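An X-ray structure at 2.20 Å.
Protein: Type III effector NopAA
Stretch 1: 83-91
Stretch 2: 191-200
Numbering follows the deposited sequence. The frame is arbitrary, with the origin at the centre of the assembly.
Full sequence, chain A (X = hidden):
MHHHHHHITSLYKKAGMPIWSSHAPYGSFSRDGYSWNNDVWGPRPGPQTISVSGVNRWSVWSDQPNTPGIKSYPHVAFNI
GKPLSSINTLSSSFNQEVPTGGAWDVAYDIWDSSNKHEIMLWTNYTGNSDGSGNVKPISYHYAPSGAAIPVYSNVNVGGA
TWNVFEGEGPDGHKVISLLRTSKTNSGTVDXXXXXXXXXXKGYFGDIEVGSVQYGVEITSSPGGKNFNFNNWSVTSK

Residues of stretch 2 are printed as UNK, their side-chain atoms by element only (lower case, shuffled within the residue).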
# COMPACT_ATOMS: atom_id res chain seq x y z
N PRO A 83 2.92 -3.85 -20.45
CA PRO A 83 1.47 -3.70 -20.63
C PRO A 83 0.72 -4.85 -19.97
O PRO A 83 1.18 -5.99 -19.92
CB PRO A 83 1.28 -3.75 -22.15
CG PRO A 83 2.61 -3.44 -22.72
CD PRO A 83 3.60 -4.04 -21.75
N LEU A 84 -0.46 -4.52 -19.45
CA LEU A 84 -1.28 -5.53 -18.79
C LEU A 84 -1.52 -6.73 -19.70
O LEU A 84 -1.49 -7.88 -19.25
CB LEU A 84 -2.60 -4.91 -18.35
CG LEU A 84 -3.52 -5.81 -17.55
CD1 LEU A 84 -2.77 -6.38 -16.33
CD2 LEU A 84 -4.67 -4.94 -17.13
N SER A 85 -1.74 -6.47 -20.99
CA SER A 85 -2.05 -7.54 -21.93
C SER A 85 -0.87 -8.49 -22.13
O SER A 85 -1.07 -9.68 -22.39
CB SER A 85 -2.48 -6.93 -23.27
OG SER A 85 -1.46 -6.10 -23.81
N SER A 86 0.37 -8.00 -22.00
CA SER A 86 1.53 -8.85 -22.17
C SER A 86 1.86 -9.68 -20.93
O SER A 86 2.77 -10.51 -20.97
CB SER A 86 2.75 -8.02 -22.59
OG SER A 86 3.24 -7.26 -21.51
N ILE A 87 1.17 -9.44 -19.82
CA ILE A 87 1.48 -10.09 -18.55
C ILE A 87 0.75 -11.43 -18.47
O ILE A 87 -0.47 -11.50 -18.64
CB ILE A 87 1.12 -9.19 -17.36
CG1 ILE A 87 2.06 -7.99 -17.29
CG2 ILE A 87 1.17 -9.98 -16.05
CD1 ILE A 87 1.48 -6.78 -16.57
N ASN A 88 1.50 -12.48 -18.16
CA ASN A 88 0.96 -13.82 -17.93
C ASN A 88 0.73 -14.11 -16.45
O ASN A 88 -0.26 -14.75 -16.09
CB ASN A 88 1.90 -14.88 -18.51
CG ASN A 88 2.30 -14.60 -19.97
OD1 ASN A 88 1.45 -14.61 -20.87
ND2 ASN A 88 3.59 -14.34 -20.19
N THR A 89 1.64 -13.64 -15.59
CA THR A 89 1.52 -13.82 -14.15
C THR A 89 2.02 -12.57 -13.44
O THR A 89 3.15 -12.14 -13.68
CB THR A 89 2.32 -15.04 -13.68
OG1 THR A 89 1.69 -16.24 -14.15
CG2 THR A 89 2.43 -15.07 -12.18
N LEU A 90 1.21 -12.02 -12.55
CA LEU A 90 1.65 -10.92 -11.67
C LEU A 90 0.98 -11.14 -10.32
O LEU A 90 -0.18 -10.77 -10.11
CB LEU A 90 1.33 -9.55 -12.24
CG LEU A 90 1.87 -8.37 -11.41
CD1 LEU A 90 3.37 -8.50 -11.13
CD2 LEU A 90 1.58 -7.05 -12.09
N SER A 91 1.72 -11.73 -9.40
CA SER A 91 1.22 -12.03 -8.07
C SER A 91 2.25 -11.60 -7.03
O SER A 91 3.42 -11.34 -7.35
CB SER A 91 0.91 -13.51 -7.92
OG SER A 91 2.12 -14.24 -8.03
N UNK A 191 -2.42 -9.80 -8.61
CA UNK A 191 -2.53 -8.42 -9.06
C UNK A 191 -3.02 -8.37 -10.50
O UNK A 191 -3.85 -7.52 -10.86
c UNK A 191 -0.80 -7.73 -7.37
c UNK A 191 -1.18 -7.69 -8.86
c UNK A 191 0.57 -7.18 -7.03
c UNK A 191 -1.26 -6.23 -9.35
N UNK A 192 -2.57 -9.31 -11.34
CA UNK A 192 -3.00 -9.31 -12.74
C UNK A 192 -4.52 -9.32 -12.84
O UNK A 192 -5.11 -8.45 -13.50
c UNK A 192 -3.24 -12.42 -16.67
n UNK A 192 -2.84 -13.76 -17.19
c UNK A 192 -2.57 -12.11 -15.34
c UNK A 192 -2.41 -10.53 -13.44
c UNK A 192 -2.78 -10.67 -14.91
N UNK A 193 -5.17 -10.24 -12.11
CA UNK A 193 -6.63 -10.36 -12.11
C UNK A 193 -7.32 -9.14 -11.53
O UNK A 193 -8.41 -8.77 -11.97
o UNK A 193 -6.65 -12.79 -11.92
c UNK A 193 -7.05 -11.59 -11.30
N UNK A 194 -6.73 -8.53 -10.48
CA UNK A 194 -7.35 -7.35 -9.90
C UNK A 194 -7.33 -6.20 -10.90
O UNK A 194 -8.33 -5.51 -11.09
c UNK A 194 -6.96 -8.00 -7.49
c UNK A 194 -7.06 -5.56 -8.15
c UNK A 194 -6.65 -6.96 -8.58
c UNK A 194 -6.13 -7.85 -6.22
N UNK A 195 -6.19 -6.01 -11.58
CA UNK A 195 -6.12 -4.97 -12.60
C UNK A 195 -7.07 -5.28 -13.76
O UNK A 195 -7.71 -4.38 -14.31
c UNK A 195 -2.24 -4.39 -12.55
c UNK A 195 -4.10 -3.00 -11.51
c UNK A 195 -4.68 -4.86 -13.10
c UNK A 195 -3.68 -4.39 -12.04
N UNK A 196 -7.22 -6.57 -14.10
CA UNK A 196 -8.15 -6.95 -15.17
C UNK A 196 -9.58 -6.61 -14.79
O UNK A 196 -10.34 -6.08 -15.61
c UNK A 196 -6.78 -8.77 -16.30
o UNK A 196 -7.01 -11.09 -15.68
n UNK A 196 -5.77 -10.62 -17.50
c UNK A 196 -6.53 -10.27 -16.47
c UNK A 196 -8.00 -8.44 -15.47
N UNK A 197 -9.96 -6.85 -13.52
CA UNK A 197 -11.30 -6.50 -13.07
C UNK A 197 -11.53 -4.99 -13.07
O UNK A 197 -12.61 -4.52 -13.45
c UNK A 197 -15.40 -4.79 -9.34
c UNK A 197 -14.72 -3.67 -8.95
c UNK A 197 -11.54 -7.07 -11.67
c UNK A 197 -14.69 -5.76 -10.05
c UNK A 197 -12.65 -4.44 -9.98
c UNK A 197 -14.03 -7.57 -11.19
n UNK A 197 -15.10 -6.96 -10.57
c UNK A 197 -13.32 -5.60 -10.39
c UNK A 197 -12.92 -6.78 -11.11
c UNK A 197 -13.36 -3.48 -9.26
N UNK A 198 -10.52 -4.20 -12.68
CA UNK A 198 -10.65 -2.75 -12.68
C UNK A 198 -10.78 -2.23 -14.11
O UNK A 198 -11.52 -1.28 -14.37
c UNK A 198 -8.16 -2.08 -9.74
c UNK A 198 -9.48 -2.09 -11.94
c UNK A 198 -9.41 -2.56 -10.49
c UNK A 198 -9.62 -0.58 -11.98
N UNK A 199 -10.03 -2.83 -15.04
CA UNK A 199 -10.18 -2.47 -16.45
C UNK A 199 -11.59 -2.77 -16.95
O UNK A 199 -12.19 -1.95 -17.66
c UNK A 199 -9.14 -3.23 -17.28
n UNK A 199 -7.20 -4.43 -21.77
c UNK A 199 -9.11 -2.90 -18.76
c UNK A 199 -8.15 -3.55 -21.01
c UNK A 199 -8.14 -3.81 -19.50
N UNK A 200 -12.17 -3.91 -16.52
CA UNK A 200 -13.52 -4.32 -16.94
C UNK A 200 -14.60 -3.35 -16.46
O UNK A 200 -15.70 -3.34 -17.04
c UNK A 200 -13.82 -5.75 -16.46
o UNK A 200 -14.37 -5.78 -15.15

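Position 191 carries four side-chain carbons, forked at the first, with one arm two carbons long; that beta-branched pattern identifies isoleucine, I191. Its CB lies 4.0 Å from L90 CG, an apolar contact, and its backbone N is 2.9 Å from L90 O, a hydrogen bond that is weak because the N-H...O angle is only 120°.

At 192 four carbons run in a row to a terminal nitrogen, which defines lysine. All four chi angles of K192 are t, so the chain is extended and reaches along stretch 1: CG is 4.2 Å from I87 CG2, CE is 3.5 Å from I87 O, and NZ donates a hydrogen bond to N88 O at 3.0 Å. Its backbone N bonds to L90 O at 3.1 Å with an angle of 156°, the better aligned of the two bonds to that carbonyl.

Position 193 has one carbon and one oxygen, and its CB points away from stretch 1: S193, which makes no contact here. Position 194 repeats the pattern of four carbons forked at the first, hence I194, out of reach of stretch 1.

The four carbons at 195 fork at the second instead, which separates leucine from isoleucine. L195 directs its CB toward stretch 1, where it meets L84 CD2 at 4.0 Å.

Three carbons at 196, the third bearing one oxygen and one nitrogen, make an amide, Q196. Its CB points sideways, yet CG comes within 4.5 Å of L84 CD2.

Position 197 shows one carbon followed by fused five- and six-membered rings holding eight carbons and one nitrogen, an indole: W197, remote from stretch 1. Another side chain of four carbons forked at the first gives I198, also out of reach.

At 199 four carbons again lead to a nitrogen. K199 is fully extended, every chi angle t, and its CD is 4.4 Å from L84 CD2. Position 200 has one carbon and one oxygen, S200; its OG donates to W197 O at 2.8 Å, folding back on the helix.

The contact buries 479 Å², both sides summed, and combines two modes. At the first turn of the helix, the 191 and 192 amides have no i-4 carbonyl within the stretch, and both turn to L90 O, while the K192 side chain adds its bond to N88 O. Further along, L84 CD2 packs against L195, Q196 and K199, residues brought together by the helical repeat; the 195-to-199 step is itself held by K199 N to L195 O at 2.9 Å.

Stretch 2, residues 191-200: IKSILQWIKS
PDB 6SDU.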